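Local coordinates for major capsid protein (Paramecium bursaria Chlorella virus 1, PDB 5TIP) that self-assembles as trimers into the large icosahedral capsid of a chlorella virus, forming the bulk of its glycoprotein shell, at residues Asp64-Ile69 with Val205-Leu210; Trp263-Pro268 with Leu378-Lys383. One frame throughout, in Å; residues are numbered along the deposited sequence.

Interaction 1: Asp64-Ile69 with Val205-Leu210; sequences DLITDI and VDYIFL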
loop_
_atom_site.group_PDB
_atom_site.type_symbol
_atom_site.label_atom_id
_atom_site.label_comp_id
_atom_site.label_asym_id
_atom_site.label_seq_id
_atom_site.Cartn_x
_atom_site.Cartn_y
_atom_site.Cartn_z
ATOM N N ASP A 64 -7.387 19.454 25.787
ATOM C CA ASP A 64 -8.212 18.490 26.503
ATOM C C ASP A 64 -7.737 17.057 26.302
ATOM O O ASP A 64 -7.728 16.270 27.254
ATOM C CB ASP A 64 -9.670 18.637 26.070
ATOM C CG ASP A 64 -10.193 20.048 26.273
ATOM O OD1 ASP A 64 -9.850 20.665 27.304
ATOM O OD2 ASP A 64 -10.933 20.547 25.400
ATOM N N LEU A 65 -7.347 16.699 25.081
ATOM C CA LEU A 65 -6.807 15.381 24.785
ATOM C C LEU A 65 -5.456 15.545 24.107
ATOM O O LEU A 65 -5.122 16.618 23.601
ATOM C CB LEU A 65 -7.744 14.571 23.878
ATOM C CG LEU A 65 -9.254 14.768 24.040
ATOM C CD1 LEU A 65 -9.992 14.075 22.914
ATOM C CD2 LEU A 65 -9.737 14.249 25.382
ATOM N N ILE A 66 -4.676 14.467 24.095
ATOM C CA ILE A 66 -3.415 14.425 23.363
ATOM C C ILE A 66 -3.398 13.175 22.497
ATOM O O ILE A 66 -3.912 12.123 22.893
ATOM C CB ILE A 66 -2.184 14.462 24.294
ATOM C CG1 ILE A 66 -2.191 13.287 25.270
ATOM C CG2 ILE A 66 -2.127 15.775 25.046
ATOM C CD1 ILE A 66 -0.974 13.249 26.167
ATOM N N THR A 67 -2.817 13.299 21.305
ATOM C CA THR A 67 -2.745 12.191 20.362
ATOM C C THR A 67 -1.301 11.943 19.945
ATOM O O THR A 67 -0.567 11.224 20.630
ATOM C CB THR A 67 -3.617 12.470 19.134
ATOM O OG1 THR A 67 -3.219 13.707 18.530
ATOM C CG2 THR A 67 -5.084 12.557 19.528
ATOM N N ASP A 68 -0.887 12.529 18.826
ATOM C CA ASP A 68 0.446 12.278 18.295
ATOM C C ASP A 68 1.507 12.973 19.138
ATOM O O ASP A 68 1.301 14.082 19.638
ATOM C CB ASP A 68 0.533 12.760 16.849
ATOM C CG ASP A 68 -0.507 12.116 15.958
ATOM O OD1 ASP A 68 -0.715 10.891 16.071
ATOM O OD2 ASP A 68 -1.126 12.839 15.148
ATOM N N ILE A 69 2.649 12.308 19.301
ATOM C CA ILE A 69 3.820 12.875 19.960
ATOM C C ILE A 69 5.034 12.589 19.089
ATOM O O ILE A 69 5.287 11.433 18.732
ATOM C CB ILE A 69 4.025 12.303 21.377
ATOM C CG1 ILE A 69 2.838 12.649 22.276
ATOM C CG2 ILE A 69 5.320 12.826 21.977
ATOM C CD1 ILE A 69 3.023 12.234 23.721
ATOM N N VAL A 205 3.802 17.714 21.138
ATOM C CA VAL A 205 2.606 16.943 21.458
ATOM C C VAL A 205 1.419 17.576 20.745
ATOM O O VAL A 205 1.248 18.799 20.779
ATOM C CB VAL A 205 2.366 16.878 22.978
ATOM C CG1 VAL A 205 1.064 16.158 23.284
ATOM C CG2 VAL A 205 3.529 16.184 23.664
ATOM N N ASP A 206 0.606 16.743 20.099
ATOM C CA ASP A 206 -0.593 17.201 19.407
ATOM C C ASP A 206 -1.771 17.192 20.374
ATOM O O ASP A 206 -2.141 16.137 20.898
ATOM C CB ASP A 206 -0.889 16.319 18.195
ATOM C CG ASP A 206 0.038 16.599 17.028
ATOM O OD1 ASP A 206 1.268 16.458 17.194
ATOM O OD2 ASP A 206 -0.466 16.954 15.941
ATOM N N TYR A 207 -2.353 18.363 20.607
ATOM C CA TYR A 207 -3.466 18.516 21.530
ATOM C C TYR A 207 -4.784 18.605 20.773
ATOM O O TYR A 207 -4.848 19.126 19.656
ATOM C CB TYR A 207 -3.294 19.764 22.400
ATOM C CG TYR A 207 -2.167 19.672 23.403
ATOM C CD1 TYR A 207 -0.857 19.937 23.029
ATOM C CD2 TYR A 207 -2.413 19.325 24.725
ATOM C CE1 TYR A 207 0.177 19.856 23.943
ATOM C CE2 TYR A 207 -1.385 19.241 25.646
ATOM C CZ TYR A 207 -0.093 19.508 25.249
ATOM O OH TYR A 207 0.936 19.427 26.160
ATOM N N ILE A 208 -5.838 18.087 21.395
ATOM C CA ILE A 208 -7.194 18.167 20.866
ATOM C C ILE A 208 -7.984 19.134 21.735
ATOM O O ILE A 208 -8.053 18.965 22.958
ATOM C CB ILE A 208 -7.874 16.787 20.825
ATOM C CG1 ILE A 208 -7.011 15.779 20.063
ATOM C CG2 ILE A 208 -9.255 16.899 20.199
ATOM C CD1 ILE A 208 -6.854 16.096 18.595
ATOM N N PHE A 209 -8.572 20.149 21.107
ATOM C CA PHE A 209 -9.432 21.107 21.788
ATOM C C PHE A 209 -10.884 20.761 21.483
ATOM O O PHE A 209 -11.287 20.741 20.317
ATOM C CB PHE A 209 -9.101 22.537 21.356
ATOM C CG PHE A 209 -7.695 22.955 21.685
ATOM C CD1 PHE A 209 -6.646 22.641 20.839
ATOM C CD2 PHE A 209 -7.423 23.658 22.846
ATOM C CE1 PHE A 209 -5.353 23.018 21.143
ATOM C CE2 PHE A 209 -6.130 24.040 23.155
ATOM C CZ PHE A 209 -5.095 23.720 22.302
ATOM N N LEU A 210 -11.660 20.496 22.528
ATOM C CA LEU A 210 -13.024 20.009 22.399
ATOM C C LEU A 210 -14.040 21.120 22.640
ATOM O O LEU A 210 -13.754 22.136 23.275
ATOM C CB LEU A 210 -13.275 18.856 23.373
ATOM C CG LEU A 210 -12.416 17.607 23.162
ATOM C CD1 LEU A 210 -12.638 16.602 24.282
ATOM C CD2 LEU A 210 -12.705 16.981 21.809
HETATM O O HOH W 1 -1.853 15.261 14.891
#
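Leu65 and Ile208 form a hydrogen-bonded pair in the antiparallel ladder that joins the start of strand 65-76 to the end of strand 200-210. Ile208 N donates to Leu65 O at 2.7 Å, from above the carbonyl plane. In return Ile208 O takes two donors: Leu65 N, in the carbonyl plane on a lone pair, and Asp64 N, tilted 23° from that plane. Two residues facing one make a classic beta bulge. Thr67 N to Asp206 O and Asp206 N to Asp68 O carry the ladder across a second bulge, where the register slips by one between Ile66 and Ile69. The Asp64 carboxylate adds a side-chain link: OD2 accepts Leu210 N at 3.0 Å on its anti side, while OD1 makes a salt bridge with Arg215.

Both strands belong to one sheet of the N-terminal jelly-roll domain, one of the two such domains of the double jelly-roll capsid proteins, and strand 36-42 flanks 200-210.

Apolar contacts line both faces. On one, Ile66 lies beside Tyr207; with CG1 between the backbone N and the carbonyl carbon (chi1 59°), CG2 is the branch that meets the ring, 3.6 Å from Tyr207 CD2. Val205 CG1 sits over a face of the same ring, toward the rim; Tyr207 OH bonds to Ser60 O. On the other, Leu65 crosses Leu210 at about a right angle, CG to CD1 3.9 Å, and Phe26 of a second subunit packs on this pair.

The acidic pair Asp68 and Asp206 brings like charges together, OD2 to OD2 4.2 Å. A modelled water between them lies doubtfully close to both; Gln340 of the third subunit packs against both residues.

Interaction 2: Trp263-Pro268 with Leu378-Lys383; sequences WNFNNP and LSLTYK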
loop_
_atom_site.group_PDB
_atom_site.type_symbol
_atom_site.label_atom_id
_atom_site.label_comp_id
_atom_site.label_asym_id
_atom_site.label_seq_id
_atom_site.Cartn_x
_atom_site.Cartn_y
_atom_site.Cartn_z
ATOM N N TRP A 263 10.132 -11.638 17.629
ATOM C CA TRP A 263 11.478 -11.813 18.152
ATOM C C TRP A 263 12.497 -11.698 17.026
ATOM O O TRP A 263 12.161 -11.783 15.842
ATOM C CB TRP A 263 11.621 -13.147 18.900
ATOM C CG TRP A 263 11.532 -14.383 18.050
ATOM C CD1 TRP A 263 12.572 -15.110 17.552
ATOM C CD2 TRP A 263 10.336 -15.042 17.613
ATOM N NE1 TRP A 263 12.100 -16.180 16.830
ATOM C CE2 TRP A 263 10.731 -16.160 16.853
ATOM C CE3 TRP A 263 8.972 -14.794 17.787
ATOM C CZ2 TRP A 263 9.812 -17.027 16.267
ATOM C CZ3 TRP A 263 8.061 -15.655 17.206
ATOM C CH2 TRP A 263 8.485 -16.757 16.454
ATOM N N ASN A 264 13.752 -11.483 17.420
ATOM C CA ASN A 264 14.862 -11.404 16.482
ATOM C C ASN A 264 16.139 -11.849 17.182
ATOM O O ASN A 264 16.226 -11.861 18.412
ATOM C CB ASN A 264 15.031 -9.984 15.913
ATOM C CG ASN A 264 15.357 -8.950 16.983
ATOM O OD1 ASN A 264 16.437 -8.963 17.573
ATOM N ND2 ASN A 264 14.427 -8.033 17.219
ATOM N N PHE A 265 17.136 -12.214 16.376
ATOM C CA PHE A 265 18.478 -12.531 16.854
ATOM C C PHE A 265 19.410 -11.428 16.371
ATOM O O PHE A 265 19.648 -11.293 15.166
ATOM C CB PHE A 265 18.934 -13.900 16.356
ATOM C CG PHE A 265 18.011 -15.021 16.736
ATOM C CD1 PHE A 265 18.170 -15.692 17.937
ATOM C CD2 PHE A 265 16.982 -15.404 15.894
ATOM C CE1 PHE A 265 17.319 -16.722 18.287
ATOM C CE2 PHE A 265 16.130 -16.432 16.239
ATOM C CZ PHE A 265 16.300 -17.091 17.437
ATOM N N ASN A 266 19.930 -10.641 17.307
ATOM C CA ASN A 266 20.690 -9.441 16.992
ATOM C C ASN A 266 22.133 -9.574 17.460
ATOM O O ASN A 266 22.400 -10.107 18.540
ATOM C CB ASN A 266 20.049 -8.211 17.643
ATOM C CG ASN A 266 21.005 -7.042 17.749
ATOM O OD1 ASN A 266 21.457 -6.696 18.841
ATOM N ND2 ASN A 266 21.323 -6.428 16.615
ATOM N N ASN A 267 23.059 -9.086 16.636
ATOM C CA ASN A 267 24.445 -8.921 17.051
ATOM C C ASN A 267 24.544 -7.591 17.785
ATOM O O ASN A 267 24.464 -6.529 17.154
ATOM C CB ASN A 267 25.392 -8.962 15.851
ATOM C CG ASN A 267 26.845 -8.751 16.242
ATOM O OD1 ASN A 267 27.214 -8.880 17.410
ATOM N ND2 ASN A 267 27.678 -8.424 15.261
ATOM N N PRO A 268 24.721 -7.603 19.109
ATOM C CA PRO A 268 24.645 -6.348 19.879
ATOM C C PRO A 268 25.662 -5.299 19.460
ATOM O O PRO A 268 25.499 -4.128 19.830
ATOM C CB PRO A 268 24.883 -6.804 21.324
ATOM C CG PRO A 268 25.601 -8.112 21.198
ATOM C CD PRO A 268 25.069 -8.756 19.956
ATOM N N LEU A 378 9.543 -21.073 24.250
ATOM C CA LEU A 378 9.886 -20.971 22.837
ATOM C C LEU A 378 11.048 -21.918 22.558
ATOM O O LEU A 378 12.184 -21.653 22.965
ATOM C CB LEU A 378 10.246 -19.534 22.469
ATOM C CG LEU A 378 10.684 -19.300 21.023
ATOM C CD1 LEU A 378 9.549 -19.591 20.053
ATOM C CD2 LEU A 378 11.205 -17.882 20.839
ATOM N N SER A 379 10.763 -23.023 21.877
ATOM C CA SER A 379 11.778 -24.013 21.546
ATOM C C SER A 379 12.414 -23.641 20.212
ATOM O O SER A 379 11.722 -23.559 19.191
ATOM C CB SER A 379 11.171 -25.414 21.487
ATOM O OG SER A 379 12.163 -26.392 21.232
ATOM N N LEU A 380 13.727 -23.433 20.218
ATOM C CA LEU A 380 14.451 -22.954 19.051
ATOM C C LEU A 380 15.453 -24.000 18.582
ATOM O O LEU A 380 15.961 -24.798 19.374
ATOM C CB LEU A 380 15.190 -21.645 19.355
ATOM C CG LEU A 380 14.343 -20.447 19.782
ATOM C CD1 LEU A 380 15.238 -19.274 20.135
ATOM C CD2 LEU A 380 13.369 -20.067 18.681
ATOM N N THR A 381 15.720 -23.989 17.279
ATOM C CA THR A 381 16.775 -24.798 16.683
ATOM C C THR A 381 17.474 -23.955 15.630
ATOM O O THR A 381 16.819 -23.410 14.737
ATOM C CB THR A 381 16.221 -26.084 16.057
ATOM O OG1 THR A 381 15.622 -26.894 17.077
ATOM C CG2 THR A 381 17.336 -26.875 15.383
ATOM N N TYR A 382 18.792 -23.849 15.738
ATOM C CA TYR A 382 19.572 -22.978 14.873
ATOM C C TYR A 382 20.164 -23.760 13.708
ATOM O O TYR A 382 20.360 -24.976 13.774
ATOM C CB TYR A 382 20.690 -22.292 15.663
ATOM C CG TYR A 382 20.188 -21.504 16.848
ATOM C CD1 TYR A 382 19.599 -20.261 16.678
ATOM C CD2 TYR A 382 20.293 -22.009 18.136
ATOM C CE1 TYR A 382 19.135 -19.540 17.757
ATOM C CE2 TYR A 382 19.830 -21.293 19.221
ATOM C CZ TYR A 382 19.252 -20.059 19.026
ATOM O OH TYR A 382 18.787 -19.338 20.101
ATOM N N LYS A 383 20.441 -23.037 12.629
ATOM C CA LYS A 383 21.139 -23.622 11.499
ATOM C C LYS A 383 22.598 -23.880 11.857
ATOM O O LYS A 383 23.131 -23.353 12.838
ATOM C CB LYS A 383 21.055 -22.703 10.280
ATOM C CG LYS A 383 19.640 -22.364 9.847
ATOM C CD LYS A 383 19.656 -21.393 8.681
ATOM C CE LYS A 383 18.251 -20.976 8.284
ATOM N NZ LYS A 383 18.276 -19.962 7.193
#
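Phe265 and Tyr382 meet in an offset edge-to-face pair, the edge of the tyrosine ring turned toward the face of the phenylalanine with the planes at 77°. The centroids lie 5.4 Å apart, and the closest atoms are Phe265 CE1 and Tyr382 CE1 at 3.4 Å. The Tyr382 CB does not point straight at Phe265; with CG anti to the carbonyl carbon (chi1 -57°), beside the backbone N, the side chain sets off so that the far end of its ring comes nearer. There the hydroxyl also passes close to Phe265 CE1, while its own hydrogen-bond partner is Gln248.

Leu380 completes this tight part. It and Phe265 reach toward each other tip to tip, and CD1 of the leucine lies 3.6 Å from Phe265 CZ, at the edge of the ring and in its plane. Phe265 thus receives a methyl group at its edge and an aromatic edge toward its face.

Toward Trp263 the packing is looser. Leu378 CD2 stands 4.3 Å from the centroid of the indole five-membered ring, almost on its normal, a CH-pi contact over one face; Leu380 CD2 comes no nearer than 4.5 Å to Trp263 NE1. This end is nonetheless buried, for Trp263 also meets the rings of Tyr351 and Phe333.

The short strands 263-266 and 378-382 run 11.9 Å apart at 40°, too far for backbone pairing, so side chains alone bridge two sheets packed face to face, as in the beta sandwich of a jelly roll. This is the core of the C-terminal domain. Leu413 of strand 412-426, next to 257-266 in its sheet, touches Phe265 and Leu380, as does Leu312 of strand 312-319, which pairs with 376-387 in the other.

Overall arrangement
The two contacts illustrate two kinds of contact within jelly-roll domains: interaction 1 joins neighbouring strands within a sheet, and interaction 2 joins sheet to sheet through side chains. They follow one another along the chain, one in each of the two jelly-roll domains, and lie on opposite sides of the chain's centre. The centres of interaction 1 and interaction 2 are 40 Å apart and the nearest atoms of the two about 22 Å apart, so they do not touch. Interaction 1 also packs against both other subunits of the trimer, whereas no other protein chain of the assembly touches the segments of interaction 2. A bound mercury ion lies about 11 Å from the side chain of Leu378 in interaction 2.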